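Local structure of Serine/threonine-protein kinase Tel1 (Chaetomium thermophilum, 6SKY) at residues Gly2645-Lys2650 / Leu2767-Thr2772; Thr2740-Thr2745 / Arg2802-Gly2807; Thr2745-Ser2750 / Arg2819-Thr2824. The protein is a serine/threonine kinase of the ATM subfamily that probably senses DNA damage and activates checkpoint signalling by phosphorylating [ST]-Q sites. All coordinates share one frame; numbering follows the deposited sequence.

Overall arrangement
All three contacts lie in the phosphatidylinositol 3- and 4-kinase family region. Their first halves come first along the chain: 2645-2650, 2740-2745, 2745-2750. The second halves follow in the same order: 2767-2772, 2802-2807, 2819-2824. Helix 2732-2755 supplies one side of contacts 2 and 3, which share Thr-2745 and have centres about 11 Å apart. Contact 1 is centred about 14 Å from contact 2 and about 15 Å from contact 3. Asn-2741 ND2 of contact 2 probably bonds Thr-2772 O of contact 1, and Ile-2646 packs on Ile-2749 of contact 3. Helix 2732-2755 thus touches the loop and strand of contact 1, beside the nucleotide, and also helices 2802-2806 and 2816-2828.

Contact 1: Gly2645-Lys2650 / Leu2767-Thr2772. With AGS (phosphothiophosphoric acid-adenylate ester), chain C.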
loop_
_atom_site.group_PDB
_atom_site.type_symbol
_atom_site.label_atom_id
_atom_site.label_comp_id
_atom_site.label_asym_id
_atom_site.label_seq_id
_atom_site.Cartn_x
_atom_site.Cartn_y
_atom_site.Cartn_z
ATOM N N GLY A 2645 -9.348 -5.039 -24.576
ATOM C CA GLY A 2645 -9.990 -6.309 -24.837
ATOM C C GLY A 2645 -9.449 -6.847 -26.135
ATOM O O GLY A 2645 -8.561 -6.257 -26.755
ATOM N N ILE A 2646 -9.996 -7.980 -26.552
ATOM C CA ILE A 2646 -9.557 -8.600 -27.787
ATOM C C ILE A 2646 -10.714 -8.620 -28.767
ATOM O O ILE A 2646 -11.882 -8.518 -28.398
ATOM C CB ILE A 2646 -8.995 -10.018 -27.576
ATOM C CG1 ILE A 2646 -10.118 -11.006 -27.318
ATOM C CG2 ILE A 2646 -8.016 -10.031 -26.435
ATOM C CD1 ILE A 2646 -9.726 -12.414 -27.599
ATOM N N ARG A 2647 -10.363 -8.721 -30.041
ATOM C CA ARG A 2647 -11.329 -8.871 -31.113
ATOM C C ARG A 2647 -11.569 -10.352 -31.351
ATOM O O ARG A 2647 -10.621 -11.133 -31.435
ATOM C CB ARG A 2647 -10.818 -8.204 -32.387
ATOM C CG ARG A 2647 -10.826 -6.698 -32.353
ATOM C CD ARG A 2647 -12.174 -6.165 -32.770
ATOM N NE ARG A 2647 -12.588 -6.741 -34.042
ATOM C CZ ARG A 2647 -12.284 -6.231 -35.228
ATOM N NH1 ARG A 2647 -12.697 -6.834 -36.328
ATOM N NH2 ARG A 2647 -11.571 -5.126 -35.314
ATOM N N THR A 2648 -12.828 -10.732 -31.459
ATOM C CA THR A 2648 -13.206 -12.126 -31.604
ATOM C C THR A 2648 -13.614 -12.427 -33.039
ATOM O O THR A 2648 -13.918 -11.532 -33.827
ATOM C CB THR A 2648 -14.353 -12.469 -30.656
ATOM O OG1 THR A 2648 -15.408 -11.520 -30.824
ATOM C CG2 THR A 2648 -13.890 -12.419 -29.224
ATOM N N TYR A 2649 -13.589 -13.707 -33.379
ATOM C CA TYR A 2649 -14.187 -14.189 -34.610
ATOM C C TYR A 2649 -14.931 -15.469 -34.271
ATOM O O TYR A 2649 -15.052 -15.843 -33.105
ATOM C CB TYR A 2649 -13.141 -14.343 -35.724
ATOM C CG TYR A 2649 -12.138 -15.458 -35.587
ATOM C CD1 TYR A 2649 -11.924 -16.333 -36.626
ATOM C CD2 TYR A 2649 -11.376 -15.607 -34.452
ATOM C CE1 TYR A 2649 -11.014 -17.338 -36.529
ATOM C CE2 TYR A 2649 -10.463 -16.616 -34.348
ATOM C CZ TYR A 2649 -10.286 -17.476 -35.391
ATOM O OH TYR A 2649 -9.372 -18.491 -35.306
ATOM N N LYS A 2650 -15.465 -16.140 -35.278
ATOM C CA LYS A 2650 -16.332 -17.285 -35.052
ATOM C C LYS A 2650 -15.796 -18.490 -35.797
ATOM O O LYS A 2650 -15.658 -18.453 -37.018
ATOM C CB LYS A 2650 -17.759 -16.984 -35.489
ATOM C CG LYS A 2650 -18.661 -18.171 -35.398
ATOM C CD LYS A 2650 -19.882 -17.858 -34.601
ATOM C CE LYS A 2650 -20.866 -18.983 -34.696
ATOM N NZ LYS A 2650 -22.237 -18.505 -34.400
ATOM N N LEU A 2767 -3.884 -10.244 -38.058
ATOM C CA LEU A 2767 -4.540 -9.445 -39.075
ATOM C C LEU A 2767 -4.591 -7.998 -38.626
ATOM O O LEU A 2767 -4.801 -7.719 -37.449
ATOM C CB LEU A 2767 -5.959 -9.949 -39.331
ATOM C CG LEU A 2767 -6.171 -11.445 -39.513
ATOM C CD1 LEU A 2767 -7.630 -11.738 -39.546
ATOM C CD2 LEU A 2767 -5.526 -11.915 -40.770
ATOM N N LEU A 2768 -4.407 -7.083 -39.563
ATOM C CA LEU A 2768 -4.478 -5.655 -39.311
ATOM C C LEU A 2768 -5.792 -5.132 -39.854
ATOM O O LEU A 2768 -6.049 -5.238 -41.051
ATOM C CB LEU A 2768 -3.318 -4.931 -39.980
ATOM C CG LEU A 2768 -1.926 -5.394 -39.609
ATOM C CD1 LEU A 2768 -0.940 -4.854 -40.599
ATOM C CD2 LEU A 2768 -1.621 -4.904 -38.232
ATOM N N ASP A 2769 -6.616 -4.579 -38.979
ATOM C CA ASP A 2769 -7.884 -3.983 -39.371
ATOM C C ASP A 2769 -7.621 -2.568 -39.859
ATOM O O ASP A 2769 -7.300 -1.686 -39.066
ATOM C CB ASP A 2769 -8.841 -3.995 -38.186
ATOM C CG ASP A 2769 -10.221 -3.520 -38.542
ATOM O OD1 ASP A 2769 -10.534 -3.401 -39.733
ATOM O OD2 ASP A 2769 -11.011 -3.261 -37.622
ATOM N N HIS A 2770 -7.749 -2.335 -41.161
ATOM C CA HIS A 2770 -7.446 -1.025 -41.709
ATOM C C HIS A 2770 -8.655 -0.109 -41.755
ATOM O O HIS A 2770 -8.690 0.812 -42.570
ATOM C CB HIS A 2770 -6.808 -1.147 -43.091
ATOM C CG HIS A 2770 -7.659 -1.827 -44.112
ATOM N ND1 HIS A 2770 -7.191 -2.860 -44.890
ATOM C CD2 HIS A 2770 -8.932 -1.603 -44.513
ATOM C CE1 HIS A 2770 -8.144 -3.255 -45.713
ATOM N NE2 HIS A 2770 -9.212 -2.510 -45.503
ATOM N N LYS A 2771 -9.643 -0.339 -40.899
ATOM C CA LYS A 2771 -10.687 0.635 -40.635
ATOM C C LYS A 2771 -10.640 1.183 -39.225
ATOM O O LYS A 2771 -11.024 2.329 -39.012
ATOM C CB LYS A 2771 -12.069 0.026 -40.869
ATOM C CG LYS A 2771 -12.352 -0.332 -42.298
ATOM C CD LYS A 2771 -12.304 0.881 -43.186
ATOM C CE LYS A 2771 -12.453 0.488 -44.637
ATOM N NZ LYS A 2771 -12.198 1.633 -45.550
ATOM N N THR A 2772 -10.188 0.387 -38.262
ATOM C CA THR A 2772 -10.084 0.801 -36.877
ATOM C C THR A 2772 -8.667 0.768 -36.339
ATOM O O THR A 2772 -8.432 1.288 -35.248
ATOM C CB THR A 2772 -10.967 -0.081 -35.991
ATOM O OG1 THR A 2772 -10.722 -1.450 -36.300
ATOM C CG2 THR A 2772 -12.402 0.208 -36.248
HETATM P PG AGS C . 0.022 -21.900 -43.197
HETATM S S1G AGS C . 1.411 -20.729 -42.490
HETATM O O2G AGS C . -0.883 -22.417 -42.048
HETATM O O3G AGS C . 0.677 -23.110 -43.916
HETATM P PB AGS C . -1.922 -20.106 -43.708
HETATM O O1B AGS C . -1.512 -19.551 -42.406
HETATM O O2B AGS C . -2.053 -19.089 -44.840
HETATM O O3B AGS C . -0.869 -21.149 -44.220
HETATM P PA AGS C . -4.555 -20.359 -44.421
HETATM O O1A AGS C . -4.665 -21.186 -45.627
HETATM O O2A AGS C . -5.775 -20.402 -43.503
HETATM O O3A AGS C . -3.325 -20.799 -43.540
HETATM O "O5'" AGS C . -4.262 -18.895 -44.894
HETATM C "C5'" AGS C . -5.260 -18.209 -45.660
HETATM C "C4'" AGS C . -4.933 -16.742 -45.721
HETATM O "O4'" AGS C . -6.052 -15.986 -45.225
HETATM C "C3'" AGS C . -3.738 -16.299 -44.888
HETATM O "O3'" AGS C . -3.082 -15.188 -45.485
HETATM C "C2'" AGS C . -4.374 -15.934 -43.549
HETATM O "O2'" AGS C . -3.645 -14.901 -42.903
HETATM C "C1'" AGS C . -5.751 -15.418 -43.966
HETATM N N9 AGS C . -6.809 -15.786 -43.038
HETATM C C8 AGS C . -6.937 -16.966 -42.362
HETATM N N7 AGS C . -7.994 -17.029 -41.593
HETATM C C5 AGS C . -8.607 -15.804 -41.781
HETATM C C6 AGS C . -9.776 -15.239 -41.243
HETATM N N6 AGS C . -10.571 -15.865 -40.375
HETATM N N1 AGS C . -10.107 -13.994 -41.637
HETATM C C2 AGS C . -9.316 -13.362 -42.506
HETATM N N3 AGS C . -8.191 -13.792 -43.078
HETATM C C4 AGS C . -7.889 -15.027 -42.668
#
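Arg-2647 and Asp-2769 form a salt bridge between the loop before strand 2651-2655 and the end of strand 2766-2769. Arg-2647 NH2 gives the hydrogen bond to Asp-2769 OD2 at 3.0 Å, with an N-H...O angle of 157°. The exact place of OD2 is less certain, because the model sets it too near Thr-2772. The carboxylate carbon lies at the guanidinium edge, in its plane. The two flat groups are nevertheless turned 76° against each other, so one nitrogen makes the bond and the pair is not bidentate. The arginine chain bends at chi2 and again at chi3, which swings its end across the aspartate side chain at about a right angle. Asp-2769 has CG anti to the backbone N (chi1 -174°), which carries the carboxylate towards the loop. Its OD1 receives a weak bond from Lys-2771 N. A long, weak ion pair with Glu-2774 gives Arg-2647 NH2 a second acidic neighbour.

The same segments also border the nucleotide. Leu-2767 CD1 lies 3.8 Å from C2 of the adenine of AGS. Its other branch, CD2, is 4.0 Å from N3 of the same base, so the two methyls lie over one face of the base, at its C2-N3 side. Tyr-2649 CD1 comes within 4.0 Å of N6 of AGS, which sits obliquely to the ring. Further out, Tyr-2649 OH is hydrogen-bonded to the backbone N of Asp-2779, a magnesium ligand. Glu-2662 O and Val-2664 N bind AGS, as the hinge does in related kinases.

The link between the segments is thus almost wholly electrostatic and buries little surface. The positive charge of Arg-2647 probably offsets the negative charge of Asp-2769, and more weakly that of the more distant Glu-2774, while apolar and aromatic groups meet the adenine.

Contact 2: Thr2740-Thr2745 / Arg2802-Gly2807; sequences TNYTRT and RDIVDG
Tyr-2742 reaches from helix 2732-2755 to helix 2802-2806. Its OH donates to Ile-2804 O at 2.9 Å. The hydroxyl comes in the carbonyl plane, on a lone pair, with a C=O...O angle of 114°. The oxygen in turn lies at the edge of the tyrosine ring. With chi1 at 169°, the ring is turned away from the backbone N and extends across to the second helix. This is the tight part. Here CE1 also reaches Gly-2807 C at 3.7 Å, in an oblique approach to the ring, and the neighbouring CD1 is 3.8 Å from Gly-2807 O. The packing is looser around Ile-2804, whose CG1 is 4.1 Å from the tyrosine OH. On the far side of the short helix, Val-2805 and Asp-2806 point away from Tyr-2742 and are partly exposed. Asp-2806 forms a salt bridge with Arg-2722 there. Asp-2803 turns to His-2678 and Val-2720 N.

Helix 2732-2755 leads into the catalytic loop, as helix alphaE does in protein kinases. Phe-2725 meets the Tyr-2742 ring edge-to-face. Ile-2804 rests on Leu-2670 of helix 2670-2681, Thr-2743 touches helix 2816-2828, and Leu-2768 of strand 2766-2769 packs against Tyr-2742.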
loop_
_atom_site.group_PDB
_atom_site.type_symbol
_atom_site.label_atom_id
_atom_site.label_comp_id
_atom_site.label_asym_id
_atom_site.label_seq_id
_atom_site.Cartn_x
_atom_site.Cartn_y
_atom_site.Cartn_z
ATOM N N THR A 2740 -3.249 4.618 -31.652
ATOM C CA THR A 2740 -3.518 4.253 -30.267
ATOM C C THR A 2740 -4.300 2.952 -30.169
ATOM O O THR A 2740 -4.037 2.137 -29.283
ATOM C CB THR A 2740 -4.264 5.377 -29.568
ATOM O OG1 THR A 2740 -3.505 6.577 -29.684
ATOM C CG2 THR A 2740 -4.434 5.068 -28.123
ATOM N N ASN A 2741 -5.274 2.741 -31.056
ATOM C CA ASN A 2741 -5.996 1.472 -31.076
ATOM C C ASN A 2741 -5.060 0.303 -31.315
ATOM O O ASN A 2741 -5.177 -0.740 -30.666
ATOM C CB ASN A 2741 -7.067 1.483 -32.154
ATOM C CG ASN A 2741 -8.283 2.249 -31.758
ATOM O OD1 ASN A 2741 -8.427 2.655 -30.615
ATOM N ND2 ASN A 2741 -9.183 2.442 -32.702
ATOM N N TYR A 2742 -4.151 0.446 -32.273
ATOM C CA TYR A 2742 -3.168 -0.598 -32.534
ATOM C C TYR A 2742 -2.350 -0.917 -31.291
ATOM O O TYR A 2742 -2.210 -2.084 -30.911
ATOM C CB TYR A 2742 -2.270 -0.160 -33.681
ATOM C CG TYR A 2742 -1.050 -1.002 -33.906
ATOM C CD1 TYR A 2742 0.162 -0.641 -33.372
ATOM C CD2 TYR A 2742 -1.104 -2.139 -34.670
ATOM C CE1 TYR A 2742 1.261 -1.386 -33.566
ATOM C CE2 TYR A 2742 -0.002 -2.887 -34.871
ATOM C CZ TYR A 2742 1.181 -2.503 -34.318
ATOM O OH TYR A 2742 2.304 -3.250 -34.515
ATOM N N THR A 2743 -1.800 0.110 -30.643
ATOM C CA THR A 2743 -0.948 -0.133 -29.482
ATOM C C THR A 2743 -1.720 -0.783 -28.341
ATOM O O THR A 2743 -1.216 -1.701 -27.687
ATOM C CB THR A 2743 -0.314 1.170 -29.017
ATOM O OG1 THR A 2743 0.222 1.868 -30.139
ATOM C CG2 THR A 2743 0.797 0.892 -28.076
ATOM N N ARG A 2744 -2.951 -0.345 -28.102
ATOM C CA ARG A 2744 -3.726 -0.898 -27.000
ATOM C C ARG A 2744 -4.132 -2.340 -27.246
ATOM O O ARG A 2744 -4.053 -3.171 -26.337
ATOM C CB ARG A 2744 -4.963 -0.054 -26.760
ATOM C CG ARG A 2744 -4.721 1.190 -25.990
ATOM C CD ARG A 2744 -5.972 1.987 -25.960
ATOM N NE ARG A 2744 -5.826 3.204 -25.186
ATOM C CZ ARG A 2744 -6.780 4.113 -25.073
ATOM N NH1 ARG A 2744 -6.584 5.194 -24.348
ATOM N NH2 ARG A 2744 -7.931 3.937 -25.692
ATOM N N THR A 2745 -4.611 -2.662 -28.446
ATOM C CA THR A 2745 -4.991 -4.043 -28.706
ATOM C C THR A 2745 -3.783 -4.964 -28.718
ATOM O O THR A 2745 -3.884 -6.110 -28.267
ATOM C CB THR A 2745 -5.761 -4.145 -30.011
ATOM O OG1 THR A 2745 -5.056 -3.453 -31.032
ATOM C CG2 THR A 2745 -7.097 -3.516 -29.859
ATOM N N ARG A 2802 10.765 -6.063 -34.341
ATOM C CA ARG A 2802 11.035 -4.654 -34.604
ATOM C C ARG A 2802 9.913 -3.997 -35.387
ATOM O O ARG A 2802 9.679 -2.796 -35.239
ATOM C CB ARG A 2802 12.348 -4.495 -35.359
ATOM C CG ARG A 2802 13.579 -4.798 -34.556
ATOM C CD ARG A 2802 14.785 -4.793 -35.454
ATOM N NE ARG A 2802 14.550 -5.590 -36.648
ATOM C CZ ARG A 2802 15.101 -5.340 -37.825
ATOM N NH1 ARG A 2802 15.914 -4.312 -37.964
ATOM N NH2 ARG A 2802 14.825 -6.108 -38.860
ATOM N N ASP A 2803 9.206 -4.760 -36.216
ATOM C CA ASP A 2803 8.088 -4.205 -36.958
ATOM C C ASP A 2803 6.864 -3.992 -36.086
ATOM O O ASP A 2803 6.117 -3.043 -36.312
ATOM C CB ASP A 2803 7.735 -5.103 -38.135
ATOM C CG ASP A 2803 8.334 -4.618 -39.430
ATOM O OD1 ASP A 2803 9.384 -5.138 -39.848
ATOM O OD2 ASP A 2803 7.761 -3.696 -40.030
ATOM N N ILE A 2804 6.624 -4.849 -35.101
ATOM C CA ILE A 2804 5.502 -4.607 -34.206
ATOM C C ILE A 2804 5.739 -3.340 -33.401
ATOM O O ILE A 2804 4.823 -2.545 -33.189
ATOM C CB ILE A 2804 5.255 -5.830 -33.302
ATOM C CG1 ILE A 2804 4.256 -6.791 -33.937
ATOM C CG2 ILE A 2804 4.688 -5.412 -31.981
ATOM C CD1 ILE A 2804 4.709 -7.399 -35.195
ATOM N N VAL A 2805 6.976 -3.113 -32.975
ATOM C CA VAL A 2805 7.295 -1.950 -32.165
ATOM C C VAL A 2805 7.379 -0.691 -33.011
ATOM O O VAL A 2805 7.134 0.410 -32.514
ATOM C CB VAL A 2805 8.599 -2.209 -31.400
ATOM C CG1 VAL A 2805 8.983 -1.025 -30.588
ATOM C CG2 VAL A 2805 8.434 -3.389 -30.510
ATOM N N ASP A 2806 7.716 -0.818 -34.294
ATOM C CA ASP A 2806 7.782 0.353 -35.155
ATOM C C ASP A 2806 6.422 1.007 -35.332
ATOM O O ASP A 2806 6.338 2.227 -35.483
ATOM C CB ASP A 2806 8.358 -0.034 -36.508
ATOM C CG ASP A 2806 8.772 1.160 -37.322
ATOM O OD1 ASP A 2806 9.623 1.937 -36.855
ATOM O OD2 ASP A 2806 8.263 1.322 -38.439
ATOM N N GLY A 2807 5.350 0.226 -35.324
ATOM C CA GLY A 2807 4.029 0.791 -35.467
ATOM C C GLY A 2807 3.523 1.523 -34.250
ATOM O O GLY A 2807 2.478 2.170 -34.332
#

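Contact 3: Thr2745-Ser2750 / Arg2819-Thr2824; sequences TTAAIS and RCCEFT
Ala-2747 packs its methyl against two consecutive cysteines of helix 2816-2828. Its CB meets Cys-2820 CB at 3.7 Å and Cys-2821 SG at 4.0 Å. The segment axes approach to 8.4 Å and run at 40° to each other, close packing that the small alanines permit.

Thr-2824 continues the contact one turn further on. Its CB is set back, 4.7 Å from Ala-2748 CA. The branches then part. OG1 is nearer, 4.1 Å from Ala-2748 CA, and lies anti to the carbonyl carbon (chi1 -50°). From there it bends back to its own helix and donates to Cys-2820 O at 2.6 Å, tilted 30° from the carbonyl plane. Thr-2824 N bonds the same oxygen from the other face, so two donors grip it. CG2 faces the same alanine, 4.3 Å from Ala-2748 CA. Leu-2644 and Met-2751 also touch this side chain. A valine in its place would probably leave Cys-2820 O with the backbone donor alone and set a methyl without hydrogen-bonding capacity against Ala-2748.

Cys-2821 also packs on Val-2920 of helix 2916-2927, in the FATC region. Arg-2819 makes a salt bridge to Asp-1928 in the FAT region. Between the two helices no hydrogen bond forms: the interface is apolar, and the buried threonine hydroxyl is satisfied within its own helix.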
loop_
_atom_site.group_PDB
_atom_site.type_symbol
_atom_site.label_atom_id
_atom_site.label_comp_id
_atom_site.label_asym_id
_atom_site.label_seq_id
_atom_site.Cartn_x
_atom_site.Cartn_y
_atom_site.Cartn_z
ATOM N N THR A 2745 -4.611 -2.662 -28.446
ATOM C CA THR A 2745 -4.991 -4.043 -28.706
ATOM C C THR A 2745 -3.783 -4.964 -28.718
ATOM O O THR A 2745 -3.884 -6.110 -28.267
ATOM C CB THR A 2745 -5.761 -4.145 -30.011
ATOM O OG1 THR A 2745 -5.056 -3.453 -31.032
ATOM C CG2 THR A 2745 -7.097 -3.516 -29.859
ATOM N N THR A 2746 -2.629 -4.479 -29.174
ATOM C CA THR A 2746 -1.417 -5.283 -29.097
ATOM C C THR A 2746 -1.015 -5.547 -27.656
ATOM O O THR A 2746 -0.629 -6.662 -27.313
ATOM C CB THR A 2746 -0.296 -4.591 -29.854
ATOM O OG1 THR A 2746 -0.743 -4.310 -31.176
ATOM C CG2 THR A 2746 0.902 -5.465 -29.943
ATOM N N ALA A 2747 -1.116 -4.540 -26.791
ATOM C CA ALA A 2747 -0.777 -4.734 -25.387
ATOM C C ALA A 2747 -1.700 -5.746 -24.723
ATOM O O ALA A 2747 -1.248 -6.633 -23.986
ATOM C CB ALA A 2747 -0.835 -3.403 -24.654
ATOM N N ALA A 2748 -3.004 -5.623 -24.963
ATOM C CA ALA A 2748 -3.953 -6.538 -24.338
ATOM C C ALA A 2748 -3.721 -7.969 -24.792
ATOM O O ALA A 2748 -3.703 -8.892 -23.973
ATOM C CB ALA A 2748 -5.380 -6.104 -24.636
ATOM N N ILE A 2749 -3.528 -8.182 -26.093
ATOM C CA ILE A 2749 -3.341 -9.555 -26.543
ATOM C C ILE A 2749 -1.981 -10.085 -26.127
ATOM O O ILE A 2749 -1.830 -11.283 -25.908
ATOM C CB ILE A 2749 -3.550 -9.677 -28.060
ATOM C CG1 ILE A 2749 -3.784 -11.135 -28.439
ATOM C CG2 ILE A 2749 -2.354 -9.156 -28.806
ATOM C CD1 ILE A 2749 -4.928 -11.774 -27.747
ATOM N N SER A 2750 -0.986 -9.221 -25.953
ATOM C CA SER A 2750 0.315 -9.686 -25.496
ATOM C C SER A 2750 0.243 -10.202 -24.068
ATOM O O SER A 2750 0.732 -11.296 -23.769
ATOM C CB SER A 2750 1.330 -8.559 -25.619
ATOM O OG SER A 2750 1.572 -8.261 -26.975
ATOM N N ARG A 2819 2.255 0.942 -20.242
ATOM C CA ARG A 2819 1.194 1.221 -19.287
ATOM C C ARG A 2819 -0.002 0.311 -19.506
ATOM O O ARG A 2819 -0.630 -0.129 -18.543
ATOM C CB ARG A 2819 0.769 2.679 -19.375
ATOM C CG ARG A 2819 1.834 3.660 -18.997
ATOM C CD ARG A 2819 1.536 4.324 -17.701
ATOM N NE ARG A 2819 0.313 5.103 -17.757
ATOM C CZ ARG A 2819 -0.276 5.621 -16.690
ATOM N NH1 ARG A 2819 -1.393 6.317 -16.816
ATOM N NH2 ARG A 2819 0.250 5.433 -15.496
ATOM N N CYS A 2820 -0.333 0.010 -20.757
ATOM C CA CYS A 2820 -1.477 -0.854 -21.003
ATOM C C CYS A 2820 -1.166 -2.307 -20.693
ATOM O O CYS A 2820 -2.051 -3.034 -20.240
ATOM C CB CYS A 2820 -1.952 -0.698 -22.441
ATOM S SG CYS A 2820 -2.807 0.845 -22.735
ATOM N N CYS A 2821 0.074 -2.740 -20.906
ATOM C CA CYS A 2821 0.502 -4.045 -20.421
ATOM C C CYS A 2821 0.353 -4.143 -18.913
ATOM O O CYS A 2821 -0.134 -5.152 -18.396
ATOM C CB CYS A 2821 1.949 -4.306 -20.823
ATOM S SG CYS A 2821 2.207 -4.830 -22.494
ATOM N N GLU A 2822 0.749 -3.099 -18.188
ATOM C CA GLU A 2822 0.654 -3.133 -16.732
ATOM C C GLU A 2822 -0.789 -3.121 -16.255
ATOM O O GLU A 2822 -1.133 -3.843 -15.320
ATOM C CB GLU A 2822 1.431 -1.971 -16.129
ATOM C CG GLU A 2822 2.921 -2.192 -16.126
ATOM C CD GLU A 2822 3.704 -0.917 -15.936
ATOM O OE1 GLU A 2822 3.093 0.114 -15.604
ATOM O OE2 GLU A 2822 4.936 -0.941 -16.127
ATOM N N PHE A 2823 -1.653 -2.319 -16.877
ATOM C CA PHE A 2823 -3.062 -2.322 -16.491
ATOM C C PHE A 2823 -3.717 -3.664 -16.782
ATOM O O PHE A 2823 -4.479 -4.179 -15.960
ATOM C CB PHE A 2823 -3.819 -1.213 -17.214
ATOM C CG PHE A 2823 -3.443 0.156 -16.778
ATOM C CD1 PHE A 2823 -3.263 0.446 -15.448
ATOM C CD2 PHE A 2823 -3.264 1.159 -17.700
ATOM C CE1 PHE A 2823 -2.909 1.707 -15.051
ATOM C CE2 PHE A 2823 -2.908 2.417 -17.301
ATOM C CZ PHE A 2823 -2.732 2.688 -15.978
ATOM N N THR A 2824 -3.436 -4.246 -17.949
ATOM C CA THR A 2824 -3.999 -5.547 -18.280
ATOM C C THR A 2824 -3.555 -6.602 -17.285
ATOM O O THR A 2824 -4.377 -7.356 -16.762
ATOM C CB THR A 2824 -3.592 -5.955 -19.693
ATOM O OG1 THR A 2824 -3.865 -4.890 -20.599
ATOM C CG2 THR A 2824 -4.356 -7.166 -20.129
#